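PDB 3E0R: C3-degrading proteinase (CppA protein) from Streptococcus pneumoniae, which probably acts as a proteinase that degrades complement component C3 and is built from domains of the glyoxalase clan. Local coordinates for residues L44-V56 with A144-E156. Residues are numbered along the deposited sequence; the frame is centred on the assembly and turned at random.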
ATOM      1  N   LEU A  44       7.645   6.980  -8.216  1.00 22.88           N
ATOM      2  CA  LEU A  44       7.610   5.730  -8.858  1.00 23.68           C
ATOM      3  C   LEU A  44       6.165   5.145  -8.768  1.00 22.94           C
ATOM      4  O   LEU A  44       5.546   4.967  -7.675  1.00 23.27           O
ATOM      5  CB  LEU A  44       8.678   4.872  -8.183  1.00 23.89           C
ATOM      6  CG  LEU A  44       8.838   3.423  -8.628  1.00 26.06           C
ATOM      7  CD1 LEU A  44       9.195   3.294 -10.112  1.00 23.85           C
ATOM      8  CD2 LEU A  44       9.856   2.762  -7.702  1.00 25.95           C
ATOM      9  N   SER A  45       5.639   4.888  -9.949  1.00 21.75           N
ATOM     10  CA  SER A  45       4.341   4.295 -10.138  1.00 21.05           C
ATOM     11  C   SER A  45       4.610   2.827 -10.272  1.00 20.06           C
ATOM     12  O   SER A  45       5.287   2.453 -11.185  1.00 18.89           O
ATOM     13  CB  SER A  45       3.702   4.847 -11.442  1.00 21.26           C
ATOM     14  OG  SER A  45       2.364   4.426 -11.618  1.00 23.04           O
ATOM     15  N   LEU A  46       4.110   2.008  -9.331  1.00 20.47           N
ATOM     16  CA  LEU A  46       4.280   0.554  -9.358  1.00 19.41           C
ATOM     17  C   LEU A  46       2.953  -0.201  -9.611  1.00 19.51           C
ATOM     18  O   LEU A  46       1.887   0.187  -9.156  1.00 18.47           O
ATOM     19  CB  LEU A  46       4.926   0.026  -8.052  1.00 18.79           C
ATOM     20  CG  LEU A  46       6.278   0.640  -7.623  1.00 16.86           C
ATOM     21  CD1 LEU A  46       6.443   0.499  -6.108  1.00 11.60           C
ATOM     22  CD2 LEU A  46       7.414  -0.045  -8.436  1.00 14.58           C
ATOM     23  N   GLY A  47       3.079  -1.324 -10.312  1.00 19.40           N
ATOM     24  CA  GLY A  47       1.948  -2.177 -10.638  1.00 19.81           C
ATOM     25  C   GLY A  47       2.453  -3.541 -11.084  1.00 19.01           C
ATOM     26  O   GLY A  47       3.464  -3.962 -10.629  1.00 18.21           O
ATOM     27  N   ASP A  48       1.725  -4.200 -11.975  1.00 19.91           N
ATOM     28  CA  ASP A  48       2.044  -5.567 -12.433  1.00 19.96           C
ATOM     29  C   ASP A  48       1.951  -5.604 -13.955  1.00 19.58           C
ATOM     30  O   ASP A  48       2.115  -4.563 -14.623  1.00 20.90           O
ATOM     31  CB  ASP A  48       1.150  -6.631 -11.709  1.00 19.99           C
ATOM     32  CG  ASP A  48      -0.367  -6.398 -11.916  1.00 20.40           C
ATOM     33  OD1 ASP A  48      -0.728  -5.767 -12.920  1.00 20.90           O
ATOM     34  OD2 ASP A  48      -1.184  -6.831 -11.069  1.00 15.92           O
ATOM     35  N   GLN A  49       1.712  -6.770 -14.533  1.00 19.38           N
ATOM     36  CA  GLN A  49       1.725  -6.877 -15.977  1.00 19.32           C
ATOM     37  C   GLN A  49       0.425  -6.498 -16.563  1.00 18.04           C
ATOM     38  O   GLN A  49       0.322  -6.472 -17.753  1.00 18.48           O
ATOM     39  CB  GLN A  49       1.986  -8.268 -16.484  1.00 20.56           C
ATOM     40  CG  GLN A  49       2.797  -9.104 -15.613  1.00 24.76           C
ATOM     41  CD  GLN A  49       4.232  -9.197 -16.047  1.00 29.00           C
ATOM     42  OE1 GLN A  49       4.845  -8.163 -16.448  1.00 31.74           O
ATOM     43  NE2 GLN A  49       4.810 -10.426 -15.926  1.00 20.35           N
ATOM     44  N   THR A  50      -0.580  -6.216 -15.756  1.00 18.02           N
ATOM     45  CA  THR A  50      -1.822  -5.587 -16.267  1.00 17.01           C
ATOM     46  C   THR A  50      -1.554  -4.152 -16.732  1.00 17.10           C
ATOM     47  O   THR A  50      -2.269  -3.586 -17.576  1.00 16.24           O
ATOM     48  CB  THR A  50      -2.920  -5.604 -15.213  1.00 17.27           C
ATOM     49  OG1 THR A  50      -2.600  -4.656 -14.182  1.00 14.17           O
ATOM     50  CG2 THR A  50      -3.087  -7.021 -14.651  1.00 14.05           C
ATOM     51  N   GLY A  51      -0.497  -3.576 -16.176  1.00 17.11           N
ATOM     52  CA  GLY A  51      -0.064  -2.266 -16.577  1.00 16.99           C
ATOM     53  C   GLY A  51      -0.774  -1.220 -15.778  1.00 17.48           C
ATOM     54  O   GLY A  51      -0.645  -0.048 -16.079  1.00 18.35           O
ATOM     55  N   LEU A  52      -1.525  -1.651 -14.758  1.00 17.82           N
ATOM     56  CA  LEU A  52      -2.321  -0.768 -13.907  1.00 16.84           C
ATOM     57  C   LEU A  52      -1.554  -0.446 -12.662  1.00 16.58           C
ATOM     58  O   LEU A  52      -0.948  -1.324 -12.084  1.00 17.09           O
ATOM     59  CB  LEU A  52      -3.646  -1.418 -13.504  1.00 16.61           C
ATOM     60  CG  LEU A  52      -4.660  -1.759 -14.593  1.00 18.64           C
ATOM     61  CD1 LEU A  52      -5.747  -2.664 -13.986  1.00 19.80           C
ATOM     62  CD2 LEU A  52      -5.283  -0.522 -15.284  1.00 14.13           C
ATOM     63  N   GLU A  53      -1.588   0.830 -12.269  1.00 16.00           N
ATOM     64  CA  GLU A  53      -0.964   1.315 -11.086  1.00 16.21           C
ATOM     65  C   GLU A  53      -1.684   0.759  -9.856  1.00 16.75           C
ATOM     66  O   GLU A  53      -2.893   0.889  -9.733  1.00 17.99           O
ATOM     67  CB  GLU A  53      -0.991   2.866 -11.085  1.00 15.45           C
ATOM     68  CG  GLU A  53      -0.366   3.539  -9.879  1.00 15.40           C
ATOM     69  CD  GLU A  53      -0.411   5.089  -9.922  1.00 17.80           C
ATOM     70  OE1 GLU A  53       0.629   5.668 -10.276  1.00 22.52           O
ATOM     71  OE2 GLU A  53      -1.434   5.759  -9.566  1.00 20.97           O
ATOM     72  N   LYS A  54      -0.912   0.212  -8.921  1.00 17.18           N
ATOM     73  CA  LYS A  54      -1.424  -0.331  -7.664  1.00 17.07           C
ATOM     74  C   LYS A  54      -0.751   0.224  -6.388  1.00 16.73           C
ATOM     75  O   LYS A  54      -1.312   0.143  -5.327  1.00 15.03           O
ATOM     76  CB  LYS A  54      -1.381  -1.878  -7.751  1.00 17.62           C
ATOM     77  CG  LYS A  54      -2.075  -2.345  -9.038  1.00 15.62           C
ATOM     78  CD  LYS A  54      -2.578  -3.699  -9.019  1.00 17.73           C
ATOM     79  CE  LYS A  54      -3.388  -4.020 -10.315  1.00 18.39           C
ATOM     80  NZ  LYS A  54      -3.541  -5.488 -10.514  1.00 14.84           N
ATOM     81  N   LEU A  55       0.450   0.771  -6.523  1.00 17.78           N
ATOM     82  CA  LEU A  55       1.225   1.328  -5.421  1.00 17.92           C
ATOM     83  C   LEU A  55       2.048   2.472  -5.970  1.00 18.27           C
ATOM     84  O   LEU A  55       2.495   2.429  -7.116  1.00 19.70           O
ATOM     85  CB  LEU A  55       2.143   0.265  -4.807  1.00 18.12           C
ATOM     86  CG  LEU A  55       3.032   0.746  -3.633  1.00 18.31           C
ATOM     87  CD1 LEU A  55       2.252   1.257  -2.431  1.00 13.86           C
ATOM     88  CD2 LEU A  55       3.964  -0.368  -3.243  1.00 18.67           C
ATOM     89  N   VAL A  56       2.204   3.527  -5.184  1.00 18.89           N
ATOM     90  CA  VAL A  56       3.013   4.682  -5.583  1.00 18.38           C
ATOM     91  C   VAL A  56       3.987   4.935  -4.442  1.00 18.43           C
ATOM     92  O   VAL A  56       3.570   4.979  -3.301  1.00 17.08           O
ATOM     93  CB  VAL A  56       2.127   5.956  -5.893  1.00 18.81           C
ATOM     94  CG1 VAL A  56       2.996   7.201  -6.146  1.00 17.37           C
ATOM     95  CG2 VAL A  56       1.206   5.704  -7.085  1.00 17.09           C
ATOM     96  N   ALA A 144      10.580 -18.391 -15.763  1.00 41.71           N
ATOM     97  CA  ALA A 144      11.656 -17.658 -16.461  1.00 41.39           C
ATOM     98  C   ALA A 144      11.782 -16.181 -16.026  1.00 40.97           C
ATOM     99  O   ALA A 144      12.669 -15.466 -16.509  1.00 40.63           O
ATOM    100  CB  ALA A 144      11.464 -17.751 -18.001  1.00 41.19           C
ATOM    101  N   SER A 145      10.911 -15.735 -15.115  1.00 40.65           N
ATOM    102  CA  SER A 145      10.930 -14.348 -14.625  1.00 40.18           C
ATOM    103  C   SER A 145      10.341 -14.242 -13.232  1.00 39.81           C
ATOM    104  O   SER A 145       9.300 -14.847 -12.972  1.00 39.63           O
ATOM    105  CB  SER A 145      10.138 -13.452 -15.585  1.00 40.01           C
ATOM    106  OG  SER A 145      10.140 -12.122 -15.127  1.00 39.44           O
ATOM    107  N   ILE A 146      10.966 -13.463 -12.342  1.00 39.50           N
ATOM    108  CA  ILE A 146      10.350 -13.220 -11.012  1.00 39.48           C
ATOM    109  C   ILE A 146       9.150 -12.288 -11.050  1.00 38.64           C
ATOM    110  O   ILE A 146       8.394 -12.184 -10.073  1.00 39.18           O
ATOM    111  CB  ILE A 146      11.327 -12.640  -9.949  1.00 39.89           C
ATOM    112  CG1 ILE A 146      11.725 -11.187 -10.308  1.00 39.81           C
ATOM    113  CG2 ILE A 146      12.529 -13.624  -9.719  1.00 39.85           C
ATOM    114  CD1 ILE A 146      12.271 -10.394  -9.149  1.00 39.85           C
ATOM    115  N   SER A 147       8.972 -11.581 -12.156  1.00 37.45           N
ATOM    116  CA  SER A 147       7.918 -10.597 -12.232  1.00 36.19           C
ATOM    117  C   SER A 147       6.574 -11.182 -11.839  1.00 35.79           C
ATOM    118  O   SER A 147       6.212 -12.250 -12.317  1.00 35.48           O
ATOM    119  CB  SER A 147       7.889  -9.949 -13.607  1.00 36.70           C
ATOM    120  OG  SER A 147       8.894  -8.941 -13.660  1.00 36.61           O
ATOM    121  N   LEU A 148       5.879 -10.492 -10.918  1.00 34.87           N
ATOM    122  CA  LEU A 148       4.507 -10.839 -10.529  1.00 34.00           C
ATOM    123  C   LEU A 148       3.634 -10.462 -11.698  1.00 32.53           C
ATOM    124  O   LEU A 148       3.613  -9.304 -12.097  1.00 33.17           O
ATOM    125  CB  LEU A 148       4.034 -10.095  -9.267  1.00 33.62           C
ATOM    126  CG  LEU A 148       4.660 -10.501  -7.924  1.00 33.98           C
ATOM    127  CD1 LEU A 148       4.132  -9.645  -6.788  1.00 31.69           C
ATOM    128  CD2 LEU A 148       4.498 -12.016  -7.592  1.00 34.81           C
ATOM    129  N   SER A 149       2.923 -11.445 -12.246  1.00 31.02           N
ATOM    130  CA  SER A 149       2.029 -11.200 -13.381  1.00 28.96           C
ATOM    131  C   SER A 149       0.775 -10.404 -13.008  1.00 27.43           C
ATOM    132  O   SER A 149       0.472  -9.423 -13.673  1.00 27.18           O
ATOM    133  CB  SER A 149       1.657 -12.492 -14.103  1.00 29.45           C
ATOM    134  OG  SER A 149       0.665 -13.189 -13.377  1.00 32.80           O
ATOM    135  N   LYS A 150       0.078 -10.851 -11.949  1.00 25.67           N
ATOM    136  CA  LYS A 150      -1.090 -10.179 -11.347  1.00 24.23           C
ATOM    137  C   LYS A 150      -1.075 -10.232  -9.792  1.00 22.56           C
ATOM    138  O   LYS A 150      -0.897 -11.272  -9.166  1.00 21.20           O
ATOM    139  CB  LYS A 150      -2.399 -10.718 -11.925  1.00 23.73           C
ATOM    140  CG  LYS A 150      -3.658 -10.677 -11.026  1.00 24.30           C
ATOM    141  CD  LYS A 150      -4.243  -9.299 -10.785  1.00 23.99           C
ATOM    142  CE  LYS A 150      -5.708  -9.315 -10.351  1.00 24.07           C
ATOM    143  NZ  LYS A 150      -5.948  -9.814  -8.981  1.00 25.03           N
ATOM    144  N   PHE A 151      -1.268  -9.064  -9.195  1.00 21.45           N
ATOM    145  CA  PHE A 151      -1.484  -8.926  -7.753  1.00 21.20           C
ATOM    146  C   PHE A 151      -2.474  -7.776  -7.456  1.00 21.10           C
ATOM    147  O   PHE A 151      -2.747  -6.914  -8.298  1.00 20.17           O
ATOM    148  CB  PHE A 151      -0.142  -8.776  -6.965  1.00 19.87           C
ATOM    149  CG  PHE A 151       0.568  -7.460  -7.175  1.00 18.95           C
ATOM    150  CD1 PHE A 151       0.218  -6.330  -6.445  1.00 21.14           C
ATOM    151  CD2 PHE A 151       1.591  -7.336  -8.095  1.00 21.87           C
ATOM    152  CE1 PHE A 151       0.829  -5.120  -6.645  1.00 16.96           C
ATOM    153  CE2 PHE A 151       2.224  -6.110  -8.314  1.00 18.60           C
ATOM    154  CZ  PHE A 151       1.836  -5.013  -7.597  1.00 19.37           C
ATOM    155  N   GLU A 152      -2.971  -7.777  -6.209  1.00 22.00           N
ATOM    156  CA  GLU A 152      -3.989  -6.860  -5.715  1.00 21.40           C
ATOM    157  C   GLU A 152      -3.442  -6.381  -4.386  1.00 20.79           C
ATOM    158  O   GLU A 152      -3.014  -7.186  -3.572  1.00 21.44           O
ATOM    159  CB  GLU A 152      -5.321  -7.613  -5.519  1.00 22.11           C
ATOM    160  CG  GLU A 152      -6.561  -6.889  -5.900  1.00 27.28           C
ATOM    161  CD  GLU A 152      -7.368  -7.565  -7.086  1.00 37.51           C
ATOM    162  OE1 GLU A 152      -8.143  -8.535  -6.797  1.00 39.26           O
ATOM    163  OE2 GLU A 152      -7.262  -7.107  -8.286  1.00 39.38           O
ATOM    164  N   ILE A 153      -3.471  -5.072  -4.168  1.00 20.14           N
ATOM    165  CA  ILE A 153      -3.028  -4.448  -2.933  1.00 20.00           C
ATOM    166  C   ILE A 153      -4.209  -4.280  -2.014  1.00 20.34           C
ATOM    167  O   ILE A 153      -5.274  -3.847  -2.407  1.00 19.81           O
ATOM    168  CB  ILE A 153      -2.400  -3.036  -3.159  1.00 19.62           C
ATOM    169  CG1 ILE A 153      -1.171  -3.124  -4.041  1.00 17.84           C
ATOM    170  CG2 ILE A 153      -2.043  -2.281  -1.815  1.00 19.13           C
ATOM    171  CD1 ILE A 153      -0.147  -3.947  -3.614  1.00 16.07           C
ATOM    172  N   SER A 154      -4.023  -4.632  -0.761  1.00 21.29           N
ATOM    173  CA  SER A 154      -4.924  -4.111   0.267  1.00 21.15           C
ATOM    174  C   SER A 154      -4.038  -3.690   1.421  1.00 21.32           C
ATOM    175  O   SER A 154      -2.797  -3.754   1.318  1.00 20.17           O
ATOM    176  CB  SER A 154      -5.974  -5.158   0.635  1.00 21.67           C
ATOM    177  OG  SER A 154      -5.408  -6.336   1.131  1.00 21.96           O
HETATM  178  N   MSE A 155      -4.636  -3.252   2.518  1.00 21.91           N
HETATM  179  CA  MSE A 155      -3.797  -2.839   3.653  1.00 22.33           C
HETATM  180  C   MSE A 155      -4.486  -2.865   5.007  1.00 21.42           C
HETATM  181  O   MSE A 155      -5.716  -2.782   5.108  1.00 20.91           O
HETATM  182  CB  MSE A 155      -3.292  -1.422   3.378  1.00 22.14           C
HETATM  183  CG  MSE A 155      -4.376  -0.408   3.477  1.00 22.70           C
HETATM  184 SE   MSE A 155      -3.955   1.120   2.414  0.60 26.32          SE
HETATM  185  CE  MSE A 155      -4.780   0.507   0.729  1.00 16.91           C
ATOM    186  N   GLU A 156      -3.677  -2.955   6.049  1.00 21.86           N
ATOM    187  CA  GLU A 156      -4.152  -2.741   7.391  1.00 23.22           C
ATOM    188  C   GLU A 156      -3.622  -1.389   7.823  1.00 24.40           C
ATOM    189  O   GLU A 156      -2.450  -1.095   7.582  1.00 26.25           O
ATOM    190  CB  GLU A 156      -3.675  -3.833   8.313  1.00 23.21           C
ATOM    191  CG  GLU A 156      -4.399  -5.118   8.122  1.00 23.83           C
ATOM    192  CD  GLU A 156      -3.589  -6.337   8.487  1.00 25.50           C
ATOM    193  OE1 GLU A 156      -2.502  -6.227   9.096  1.00 29.43           O
ATOM    194  OE2 GLU A 156      -4.079  -7.437   8.182  1.00 30.53           O
TER
HETATM  195  O   HOH W   1      -5.730  -4.733  -8.419  1.00 37.59           O
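Over one face of the Phe151 ring lies Asp48 OD2, offset toward the rim; Gly47 O meets the ring edge near its plane, 3.4 Å from CE2. Ile153 CG1 lies in plane at the edge, and Lys54 CB approaches obliquely. CG of Asp48 sits between its backbone N and carbonyl carbon (chi1 58°), which places the carboxylate against the Phe151 N-H. Each oxygen accepts two donors. OD2 takes a nearly straight bond from Phe151 N (2.9 Å, 171°) on its anti side and a salt bridge from Lys54 NZ (2.8 Å) on its syn side, both somewhat out of the carboxylate plane, while OD1 receives both Thr50 N and Thr50 OG1, the former closing an Asx turn. Lys54, extended beyond CG, carries NZ to Phe151 O as well, 2.8 Å away and almost in line with the carbonyl. Further along, Gln49 N binds Ser149 O (3.1 Å), and Gln49 CG packs on the Ser149 backbone. Val79 of strand 74-81 also touches Phe151. The contact docks a beta hairpin, with a type I turn from Asp48 to Gly51 and a classic bulge at Lys54-Leu55 opposite Leu46, onto the start of strand 151-159 and the loop leading into it, joining the two mixed sheets of this glyoxalase-clan protein.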